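In2-1 family protein, glutathione transferase lambda3 (Populus trichocarpa, PDB 4PQI) probably acts as a glutathione-dependent thiol transferase of the plant-specific Lambda class, a monomeric enzyme that binds glutathione in its thioredoxin-like domain. Local coordinates at residues 186-198 / 226-240. Sequence-based numbering, arbitrary orientation.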
ATOM      1  N   VAL A 186      -7.629  -1.503  -2.840  1.00 41.44           N
ATOM      2  CA  VAL A 186      -9.010  -1.043  -2.863  1.00 37.74           C
ATOM      3  C   VAL A 186      -9.126   0.229  -3.704  1.00 41.38           C
ATOM      4  O   VAL A 186     -10.051   0.352  -4.505  1.00 45.23           O
ATOM      5  CB  VAL A 186      -9.579  -0.826  -1.437  1.00 38.43           C
ATOM      6  CG1 VAL A 186     -10.964  -0.116  -1.504  1.00 40.99           C
ATOM      7  CG2 VAL A 186      -9.680  -2.150  -0.695  1.00 36.15           C
ATOM      8  N   GLU A 187      -8.174   1.151  -3.534  1.00 44.47           N
ATOM      9  CA  GLU A 187      -8.074   2.374  -4.346  1.00 46.15           C
ATOM     10  C   GLU A 187      -8.159   2.068  -5.846  1.00 44.90           C
ATOM     11  O   GLU A 187      -9.007   2.616  -6.568  1.00 44.45           O
ATOM     12  CB  GLU A 187      -6.752   3.110  -4.031  1.00 50.11           C
ATOM     13  CG  GLU A 187      -6.329   4.207  -5.032  1.00 56.59           C
ATOM     14  CD  GLU A 187      -4.899   4.762  -4.791  1.00 60.70           C
ATOM     15  OE1 GLU A 187      -4.318   4.560  -3.689  1.00 51.47           O
ATOM     16  OE2 GLU A 187      -4.362   5.413  -5.720  1.00 61.87           O
ATOM     17  N   ARG A 188      -7.285   1.187  -6.314  1.00 42.77           N
ATOM     18  CA  ARG A 188      -7.210   0.874  -7.737  1.00 44.92           C
ATOM     19  C   ARG A 188      -8.417   0.059  -8.202  1.00 44.71           C
ATOM     20  O   ARG A 188      -8.975   0.320  -9.256  1.00 45.17           O
ATOM     21  CB  ARG A 188      -5.907   0.140  -8.049  1.00 41.08           C
ATOM     22  CG  ARG A 188      -4.689   1.010  -7.864  1.00 40.71           C
ATOM     23  CD  ARG A 188      -3.424   0.181  -7.744  1.00 43.07           C
ATOM     24  NE  ARG A 188      -2.233   1.024  -7.765  1.00 45.51           N
ATOM     25  CZ  ARG A 188      -1.852   1.791  -6.749  1.00 47.28           C
ATOM     26  NH1 ARG A 188      -2.576   1.822  -5.635  1.00 44.60           N
ATOM     27  NH2 ARG A 188      -0.753   2.530  -6.846  1.00 45.78           N
ATOM     28  N   LEU A 189      -8.818  -0.920  -7.399  1.00 43.24           N
ATOM     29  CA  LEU A 189      -9.968  -1.754  -7.730  1.00 41.87           C
ATOM     30  C   LEU A 189     -11.246  -0.921  -7.844  1.00 47.31           C
ATOM     31  O   LEU A 189     -12.047  -1.123  -8.757  1.00 47.32           O
ATOM     32  CB  LEU A 189     -10.132  -2.893  -6.716  1.00 38.51           C
ATOM     33  CG  LEU A 189      -9.045  -3.980  -6.809  1.00 40.90           C
ATOM     34  CD1 LEU A 189      -9.161  -4.949  -5.636  1.00 41.14           C
ATOM     35  CD2 LEU A 189      -9.093  -4.733  -8.139  1.00 42.59           C
ATOM     36  N   ASN A 190     -11.415   0.024  -6.921  1.00 46.11           N
ATOM     37  CA  ASN A 190     -12.580   0.887  -6.906  1.00 45.46           C
ATOM     38  C   ASN A 190     -12.695   1.634  -8.235  1.00 48.66           C
ATOM     39  O   ASN A 190     -13.756   1.646  -8.872  1.00 50.91           O
ATOM     40  CB  ASN A 190     -12.487   1.873  -5.739  1.00 45.03           C
ATOM     41  CG  ASN A 190     -13.789   2.592  -5.479  1.00 51.20           C
ATOM     42  OD1 ASN A 190     -14.815   2.288  -6.095  1.00 53.58           O
ATOM     43  ND2 ASN A 190     -13.764   3.540  -4.551  1.00 50.22           N
ATOM     44  N   ILE A 191     -11.590   2.237  -8.665  1.00 48.73           N
ATOM     45  CA  ILE A 191     -11.576   2.980  -9.928  1.00 52.67           C
ATOM     46  C   ILE A 191     -11.809   2.076 -11.137  1.00 51.22           C
ATOM     47  O   ILE A 191     -12.606   2.406 -12.031  1.00 52.09           O
ATOM     48  CB  ILE A 191     -10.247   3.730 -10.124  1.00 57.94           C
ATOM     49  CG1 ILE A 191      -9.984   4.677  -8.955  1.00 60.34           C
ATOM     50  CG2 ILE A 191     -10.254   4.514 -11.422  1.00 60.92           C
ATOM     51  CD1 ILE A 191      -8.561   5.214  -8.933  1.00 62.64           C
ATOM     52  N   PHE A 192     -11.116   0.937 -11.164  1.00 47.39           N
ATOM     53  CA  PHE A 192     -11.162   0.052 -12.328  1.00 47.90           C
ATOM     54  C   PHE A 192     -12.541  -0.572 -12.519  1.00 47.46           C
ATOM     55  O   PHE A 192     -13.108  -0.505 -13.611  1.00 47.72           O
ATOM     56  CB  PHE A 192     -10.077  -1.023 -12.249  1.00 44.45           C
ATOM     57  CG  PHE A 192     -10.017  -1.932 -13.455  1.00 47.73           C
ATOM     58  CD1 PHE A 192      -9.880  -1.408 -14.742  1.00 45.65           C
ATOM     59  CD2 PHE A 192     -10.067  -3.313 -13.301  1.00 44.61           C
ATOM     60  CE1 PHE A 192      -9.810  -2.245 -15.849  1.00 49.89           C
ATOM     61  CE2 PHE A 192      -9.998  -4.155 -14.406  1.00 44.55           C
ATOM     62  CZ  PHE A 192      -9.866  -3.623 -15.681  1.00 49.57           C
ATOM     63  N   LEU A 193     -13.081  -1.159 -11.454  1.00 47.09           N
ATOM     64  CA  LEU A 193     -14.388  -1.827 -11.508  1.00 46.86           C
ATOM     65  C   LEU A 193     -15.527  -0.869 -11.868  1.00 47.09           C
ATOM     66  O   LEU A 193     -16.420  -1.204 -12.654  1.00 47.44           O
ATOM     67  CB  LEU A 193     -14.681  -2.509 -10.168  1.00 46.83           C
ATOM     68  CG  LEU A 193     -13.788  -3.705  -9.844  1.00 46.95           C
ATOM     69  CD1 LEU A 193     -13.941  -4.169  -8.389  1.00 46.35           C
ATOM     70  CD2 LEU A 193     -14.082  -4.840 -10.807  1.00 47.37           C
ATOM     71  N   LEU A 194     -15.502   0.325 -11.286  1.00 45.57           N
ATOM     72  CA  LEU A 194     -16.571   1.280 -11.528  1.00 48.95           C
ATOM     73  C   LEU A 194     -16.481   1.814 -12.958  1.00 51.67           C
ATOM     74  O   LEU A 194     -17.481   1.865 -13.662  1.00 51.49           O
ATOM     75  CB  LEU A 194     -16.520   2.417 -10.515  1.00 50.18           C
ATOM     76  CG  LEU A 194     -17.682   3.406 -10.603  1.00 59.11           C
ATOM     77  CD1 LEU A 194     -19.023   2.698 -10.438  1.00 59.76           C
ATOM     78  CD2 LEU A 194     -17.518   4.488  -9.560  1.00 59.93           C
ATOM     79  N   GLU A 195     -15.282   2.178 -13.398  1.00 53.72           N
ATOM     80  CA  GLU A 195     -15.129   2.774 -14.732  1.00 61.59           C
ATOM     81  C   GLU A 195     -15.336   1.772 -15.856  1.00 59.87           C
ATOM     82  O   GLU A 195     -15.960   2.084 -16.862  1.00 61.48           O
ATOM     83  CB  GLU A 195     -13.771   3.468 -14.891  1.00 68.01           C
ATOM     84  CG  GLU A 195     -13.641   4.736 -14.069  1.00 73.59           C
ATOM     85  CD  GLU A 195     -14.818   5.671 -14.286  1.00 82.25           C
ATOM     86  OE1 GLU A 195     -15.473   6.050 -13.285  1.00 82.88           O
ATOM     87  OE2 GLU A 195     -15.091   6.020 -15.459  1.00 86.46           O
ATOM     88  N   VAL A 196     -14.826   0.559 -15.685  1.00 57.59           N
ATOM     89  CA  VAL A 196     -14.862  -0.400 -16.784  1.00 58.97           C
ATOM     90  C   VAL A 196     -16.040  -1.381 -16.700  1.00 56.52           C
ATOM     91  O   VAL A 196     -16.609  -1.762 -17.718  1.00 56.31           O
ATOM     92  CB  VAL A 196     -13.514  -1.137 -16.921  1.00 56.20           C
ATOM     93  CG1 VAL A 196     -13.568  -2.159 -18.035  1.00 55.99           C
ATOM     94  CG2 VAL A 196     -12.400  -0.136 -17.172  1.00 55.46           C
ATOM     95  N   PHE A 197     -16.425  -1.775 -15.494  1.00 56.28           N
ATOM     96  CA  PHE A 197     -17.492  -2.766 -15.351  1.00 57.58           C
ATOM     97  C   PHE A 197     -18.812  -2.215 -14.798  1.00 57.98           C
ATOM     98  O   PHE A 197     -19.788  -2.960 -14.655  1.00 60.62           O
ATOM     99  CB  PHE A 197     -17.011  -3.937 -14.498  1.00 58.04           C
ATOM    100  CG  PHE A 197     -15.802  -4.633 -15.059  1.00 60.88           C
ATOM    101  CD1 PHE A 197     -15.946  -5.698 -15.933  1.00 62.84           C
ATOM    102  CD2 PHE A 197     -14.519  -4.210 -14.726  1.00 59.80           C
ATOM    103  CE1 PHE A 197     -14.830  -6.331 -16.463  1.00 63.39           C
ATOM    104  CE2 PHE A 197     -13.408  -4.837 -15.252  1.00 59.25           C
ATOM    105  CZ  PHE A 197     -13.564  -5.898 -16.121  1.00 60.83           C
ATOM    106  N   LYS A 198     -18.841  -0.919 -14.500  1.00 54.48           N
ATOM    107  CA  LYS A 198     -20.000  -0.290 -13.870  1.00 58.98           C
ATOM    108  C   LYS A 198     -20.344  -0.982 -12.555  1.00 58.72           C
ATOM    109  O   LYS A 198     -21.509  -1.197 -12.240  1.00 60.16           O
ATOM    110  CB  LYS A 198     -21.203  -0.325 -14.804  1.00 62.99           C
ATOM    111  CG  LYS A 198     -20.907   0.176 -16.195  1.00 64.61           C
ATOM    112  CD  LYS A 198     -21.870  -0.423 -17.187  1.00 69.71           C
ATOM    113  CE  LYS A 198     -21.347  -0.238 -18.593  1.00 72.82           C
ATOM    114  NZ  LYS A 198     -22.216  -0.907 -19.584  1.00 74.88           N
ATOM    115  N   THR A 226      -2.162   7.320  -6.936  1.00 57.23           N
ATOM    116  CA  THR A 226      -1.776   7.144  -8.331  1.00 60.70           C
ATOM    117  C   THR A 226      -2.763   7.833  -9.283  1.00 63.95           C
ATOM    118  O   THR A 226      -3.895   8.144  -8.905  1.00 65.46           O
ATOM    119  CB  THR A 226      -1.659   5.624  -8.662  1.00 64.38           C
ATOM    120  OG1 THR A 226      -0.886   5.429  -9.854  1.00 67.42           O
ATOM    121  CG2 THR A 226      -3.038   4.979  -8.813  1.00 60.55           C
ATOM    122  N   ASP A 227      -2.324   8.077 -10.515  1.00 63.20           N
ATOM    123  CA  ASP A 227      -3.155   8.721 -11.535  1.00 64.78           C
ATOM    124  C   ASP A 227      -4.281   7.788 -11.993  1.00 61.15           C
ATOM    125  O   ASP A 227      -4.012   6.725 -12.564  1.00 61.06           O
ATOM    126  CB  ASP A 227      -2.279   9.106 -12.729  1.00 69.59           C
ATOM    127  CG  ASP A 227      -2.965  10.065 -13.682  1.00 77.26           C
ATOM    128  OD1 ASP A 227      -2.282  11.003 -14.148  1.00 84.31           O
ATOM    129  OD2 ASP A 227      -4.171   9.884 -13.973  1.00 77.79           O
ATOM    130  N   PRO A 228      -5.544   8.185 -11.742  1.00 60.51           N
ATOM    131  CA  PRO A 228      -6.723   7.369 -12.063  1.00 60.21           C
ATOM    132  C   PRO A 228      -6.765   6.955 -13.520  1.00 63.04           C
ATOM    133  O   PRO A 228      -6.989   5.781 -13.801  1.00 61.59           O
ATOM    134  CB  PRO A 228      -7.890   8.313 -11.767  1.00 63.72           C
ATOM    135  CG  PRO A 228      -7.374   9.208 -10.721  1.00 64.93           C
ATOM    136  CD  PRO A 228      -5.922   9.430 -11.053  1.00 63.92           C
ATOM    137  N   LYS A 229      -6.560   7.907 -14.428  1.00 65.69           N
ATOM    138  CA  LYS A 229      -6.620   7.625 -15.855  1.00 70.30           C
ATOM    139  C   LYS A 229      -5.545   6.628 -16.276  1.00 68.88           C
ATOM    140  O   LYS A 229      -5.825   5.668 -16.992  1.00 67.75           O
ATOM    141  CB  LYS A 229      -6.502   8.921 -16.665  1.00 78.81           C
ATOM    142  CG  LYS A 229      -7.649   9.893 -16.440  1.00 85.50           C
ATOM    143  CD  LYS A 229      -8.975   9.317 -16.929  1.00 88.21           C
ATOM    144  CE  LYS A 229     -10.129  10.278 -16.672  1.00 92.17           C
ATOM    145  NZ  LYS A 229     -11.404   9.845 -17.318  1.00 93.73           N
ATOM    146  N   GLU A 230      -4.315   6.855 -15.825  1.00 69.57           N
ATOM    147  CA  GLU A 230      -3.224   5.940 -16.134  1.00 73.57           C
ATOM    148  C   GLU A 230      -3.485   4.538 -15.576  1.00 68.93           C
ATOM    149  O   GLU A 230      -3.140   3.539 -16.205  1.00 66.33           O
ATOM    150  CB  GLU A 230      -1.886   6.484 -15.619  1.00 80.47           C
ATOM    151  CG  GLU A 230      -1.403   7.745 -16.334  1.00 91.46           C
ATOM    152  CD  GLU A 230       0.067   8.044 -16.072  1.00 98.74           C
ATOM    153  OE1 GLU A 230       0.650   7.405 -15.161  1.00 98.34           O
ATOM    154  OE2 GLU A 230       0.636   8.906 -16.783  1.00103.67           O
ATOM    155  N   LEU A 231      -4.095   4.465 -14.396  1.00 66.96           N
ATOM    156  CA  LEU A 231      -4.409   3.174 -13.787  1.00 61.53           C
ATOM    157  C   LEU A 231      -5.373   2.368 -14.675  1.00 59.43           C
ATOM    158  O   LEU A 231      -5.150   1.186 -14.941  1.00 58.60           O
ATOM    159  CB  LEU A 231      -4.979   3.382 -12.378  1.00 57.56           C
ATOM    160  CG  LEU A 231      -5.385   2.196 -11.497  1.00 56.56           C
ATOM    161  CD1 LEU A 231      -6.776   1.674 -11.852  1.00 59.61           C
ATOM    162  CD2 LEU A 231      -4.351   1.072 -11.521  1.00 52.46           C
ATOM    163  N   VAL A 232      -6.432   3.019 -15.141  1.00 58.00           N
ATOM    164  CA  VAL A 232      -7.442   2.359 -15.971  1.00 59.11           C
ATOM    165  C   VAL A 232      -6.872   1.792 -17.283  1.00 61.09           C
ATOM    166  O   VAL A 232      -7.089   0.615 -17.607  1.00 60.20           O
ATOM    167  CB  VAL A 232      -8.626   3.306 -16.264  1.00 58.76           C
ATOM    168  CG1 VAL A 232      -9.663   2.616 -17.148  1.00 56.23           C
ATOM    169  CG2 VAL A 232      -9.256   3.782 -14.955  1.00 55.98           C
ATOM    170  N   GLU A 233      -6.138   2.619 -18.026  1.00 62.95           N
ATOM    171  CA  GLU A 233      -5.494   2.159 -19.252  1.00 67.20           C
ATOM    172  C   GLU A 233      -4.568   0.978 -18.975  1.00 63.56           C
ATOM    173  O   GLU A 233      -4.554  -0.002 -19.719  1.00 65.47           O
ATOM    174  CB  GLU A 233      -4.719   3.291 -19.938  1.00 77.97           C
ATOM    175  CG  GLU A 233      -3.808   2.806 -21.078  1.00 87.52           C
ATOM    176  CD  GLU A 233      -3.672   3.807 -22.218  1.00 96.67           C
ATOM    177  OE1 GLU A 233      -4.542   4.700 -22.334  1.00101.16           O
ATOM    178  OE2 GLU A 233      -2.701   3.692 -23.004  1.00 98.92           O
ATOM    179  N   PHE A 234      -3.807   1.074 -17.892  1.00 57.98           N
ATOM    180  CA  PHE A 234      -2.897   0.006 -17.493  1.00 58.09           C
ATOM    181  C   PHE A 234      -3.645  -1.302 -17.219  1.00 56.38           C
ATOM    182  O   PHE A 234      -3.245  -2.362 -17.709  1.00 57.49           O
ATOM    183  CB  PHE A 234      -2.071   0.440 -16.276  1.00 57.82           C
ATOM    184  CG  PHE A 234      -1.182  -0.641 -15.717  1.00 58.98           C
ATOM    185  CD1 PHE A 234      -0.258  -1.286 -16.521  1.00 64.21           C
ATOM    186  CD2 PHE A 234      -1.263  -0.994 -14.379  1.00 55.65           C
ATOM    187  CE1 PHE A 234       0.561  -2.277 -16.006  1.00 62.99           C
ATOM    188  CE2 PHE A 234      -0.452  -1.971 -13.859  1.00 57.02           C
ATOM    189  CZ  PHE A 234       0.465  -2.619 -14.675  1.00 59.73           C
ATOM    190  N   TYR A 235      -4.736  -1.224 -16.459  1.00 50.52           N
ATOM    191  CA  TYR A 235      -5.500  -2.421 -16.091  1.00 56.03           C
ATOM    192  C   TYR A 235      -6.305  -3.035 -17.240  1.00 56.67           C
ATOM    193  O   TYR A 235      -6.487  -4.256 -17.297  1.00 55.28           O
ATOM    194  CB  TYR A 235      -6.422  -2.145 -14.906  1.00 53.28           C
ATOM    195  CG  TYR A 235      -5.759  -2.329 -13.555  1.00 51.51           C
ATOM    196  CD1 TYR A 235      -4.377  -2.403 -13.436  1.00 50.36           C
ATOM    197  CD2 TYR A 235      -6.525  -2.444 -12.399  1.00 48.54           C
ATOM    198  CE1 TYR A 235      -3.777  -2.566 -12.197  1.00 50.70           C
ATOM    199  CE2 TYR A 235      -5.941  -2.596 -11.169  1.00 47.20           C
ATOM    200  CZ  TYR A 235      -4.569  -2.667 -11.067  1.00 49.31           C
ATOM    201  OH  TYR A 235      -3.992  -2.825  -9.831  1.00 47.30           O
ATOM    202  N   LYS A 236      -6.805  -2.190 -18.139  1.00 57.54           N
ATOM    203  CA  LYS A 236      -7.421  -2.686 -19.360  1.00 60.53           C
ATOM    204  C   LYS A 236      -6.405  -3.491 -20.187  1.00 64.09           C
ATOM    205  O   LYS A 236      -6.717  -4.568 -20.711  1.00 63.23           O
ATOM    206  CB  LYS A 236      -8.003  -1.531 -20.186  1.00 60.53           C
ATOM    207  CG  LYS A 236      -9.212  -0.847 -19.549  1.00 57.48           C
ATOM    208  CD  LYS A 236     -10.061  -0.079 -20.583  1.00 68.17           C
ATOM    209  CE  LYS A 236      -9.419   1.236 -20.989  1.00 68.37           C
ATOM    210  NZ  LYS A 236     -10.331   2.059 -21.846  1.00 71.25           N
ATOM    211  N   LYS A 237      -5.184  -2.972 -20.292  1.00 66.70           N
ATOM    212  CA  LYS A 237      -4.162  -3.625 -21.097  1.00 69.64           C
ATOM    213  C   LYS A 237      -3.676  -4.898 -20.416  1.00 68.47           C
ATOM    214  O   LYS A 237      -3.317  -5.871 -21.081  1.00 69.38           O
ATOM    215  CB  LYS A 237      -2.991  -2.678 -21.375  1.00 74.54           C
ATOM    216  CG  LYS A 237      -3.358  -1.469 -22.229  1.00 82.60           C
ATOM    217  CD  LYS A 237      -2.126  -0.828 -22.857  1.00 87.46           C
ATOM    218  CE  LYS A 237      -1.034  -0.585 -21.820  1.00 87.78           C
ATOM    219  NZ  LYS A 237       0.162   0.070 -22.423  1.00 90.81           N
ATOM    220  N   ARG A 238      -3.690  -4.892 -19.085  1.00 67.16           N
ATOM    221  CA  ARG A 238      -3.174  -6.010 -18.301  1.00 68.72           C
ATOM    222  C   ARG A 238      -4.170  -7.170 -18.167  1.00 68.16           C
ATOM    223  O   ARG A 238      -3.768  -8.334 -18.155  1.00 68.46           O
ATOM    224  CB  ARG A 238      -2.701  -5.517 -16.925  1.00 71.37           C
ATOM    225  CG  ARG A 238      -2.221  -6.597 -15.966  1.00 76.19           C
ATOM    226  CD  ARG A 238      -1.089  -7.427 -16.560  1.00 85.79           C
ATOM    227  NE  ARG A 238      -0.519  -8.384 -15.609  1.00 90.44           N
ATOM    228  CZ  ARG A 238      -1.082  -9.544 -15.278  1.00 93.85           C
ATOM    229  NH1 ARG A 238      -2.248  -9.896 -15.804  1.00 97.14           N
ATOM    230  NH2 ARG A 238      -0.486 -10.348 -14.406  1.00 92.93           N
ATOM    231  N   PHE A 239      -5.466  -6.864 -18.091  1.00 67.41           N
ATOM    232  CA  PHE A 239      -6.459  -7.897 -17.787  1.00 69.38           C
ATOM    233  C   PHE A 239      -7.534  -8.105 -18.851  1.00 77.97           C
ATOM    234  O   PHE A 239      -8.301  -9.064 -18.772  1.00 73.31           O
ATOM    235  CB  PHE A 239      -7.134  -7.630 -16.431  1.00 64.53           C
ATOM    236  CG  PHE A 239      -6.171  -7.444 -15.299  1.00 58.80           C
ATOM    237  CD1 PHE A 239      -5.483  -8.528 -14.771  1.00 61.63           C
ATOM    238  CD2 PHE A 239      -5.948  -6.182 -14.765  1.00 53.24           C
ATOM    239  CE1 PHE A 239      -4.583  -8.354 -13.724  1.00 58.96           C
ATOM    240  CE2 PHE A 239      -5.055  -6.002 -13.727  1.00 50.94           C
ATOM    241  CZ  PHE A 239      -4.372  -7.090 -13.201  1.00 55.15           C
ATOM    242  N   LEU A 240      -7.597  -7.213 -19.834  1.00 94.02           N
ATOM    243  CA  LEU A 240      -8.625  -7.302 -20.871  1.00 52.28           C
ATOM    244  C   LEU A 240      -8.025  -7.484 -22.261  1.00 54.94           C
ATOM    245  O   LEU A 240      -8.438  -8.372 -23.000  1.00 60.70           O
ATOM    246  CB  LEU A 240      -9.543  -6.071 -20.829  1.00 58.55           C
ATOM    247  CG  LEU A 240     -10.404  -5.950 -19.568  1.00 60.54           C
ATOM    248  CD1 LEU A 240     -10.969  -4.552 -19.419  1.00 56.41           C
ATOM    249  CD2 LEU A 240     -11.518  -6.999 -19.579  1.00 64.47           C
TER
HETATM  250  O   HOH W   1      -5.913   7.254  -7.276  1.00 53.91           O
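Phe192 enters the groove of helix 228-239 as a knob into a hole made by Leu231, Val232, Tyr235 and Lys236, a compact example of how a C-terminal helix is fastened across the long helix 177-197 of a glutathione transferase's all-helical domain. The axes of the two helical segments cross at -72°. With CG anti to the backbone N (chi1 -177°), the Phe192 ring reaches across to Tyr235, whose CB lies over one ring face, 3.6 Å from the centroid, as a CH-pi contact. The Tyr235 ring turns its edge to that face in a T-shaped pair, planes at 89°; Leu231 CD2 covers the centre of one tyrosine face and Phe239 CE2 the opposite face, nearer the rim. Replacing Phe192 by an alanine is likely to leave the hole unfilled and the edge of Tyr235 without its aromatic partner. Tyr235 OH ends near the aliphatic stem of Arg188, 3.7 Å from CD, and hydrogen-bonds to Tyr139.

Toward the C terminus of the chain the packing is looser and partly open to solvent: Val196 CG1 meets Leu240 CD1 at 3.8 Å, Lys236 lays its CG against Val196 CG2, and Phe197 CZ barely touches Leu240 CD2 at 4.2 Å.

At the other end the contact turns polar. Thr226 N donates to Glu187 OE2 at 3.2 Å, nearly straight and almost in line with the C-O bond, while a water bridges that oxygen to Thr226 O. Thr226 CG2 sits over one face of the Arg188 guanidinium, toward its rim; NH1 hydrogen-bonds Gln45 OE1 and NH2 the Thr40 carbonyl. Glu187 OE1 is held by Tyr221 and Gln45. The chemistry thus implies two unlike fastenings: an aromatic knob mid-contact, and a buried carboxylate of helix 177-197 taking the N-H of Thr226, just ahead of helix 228-239, while Arg188 and Glu187 reach Thr40 and Gln45, which flank the glutathione-pocket residue Cys41 in sequence.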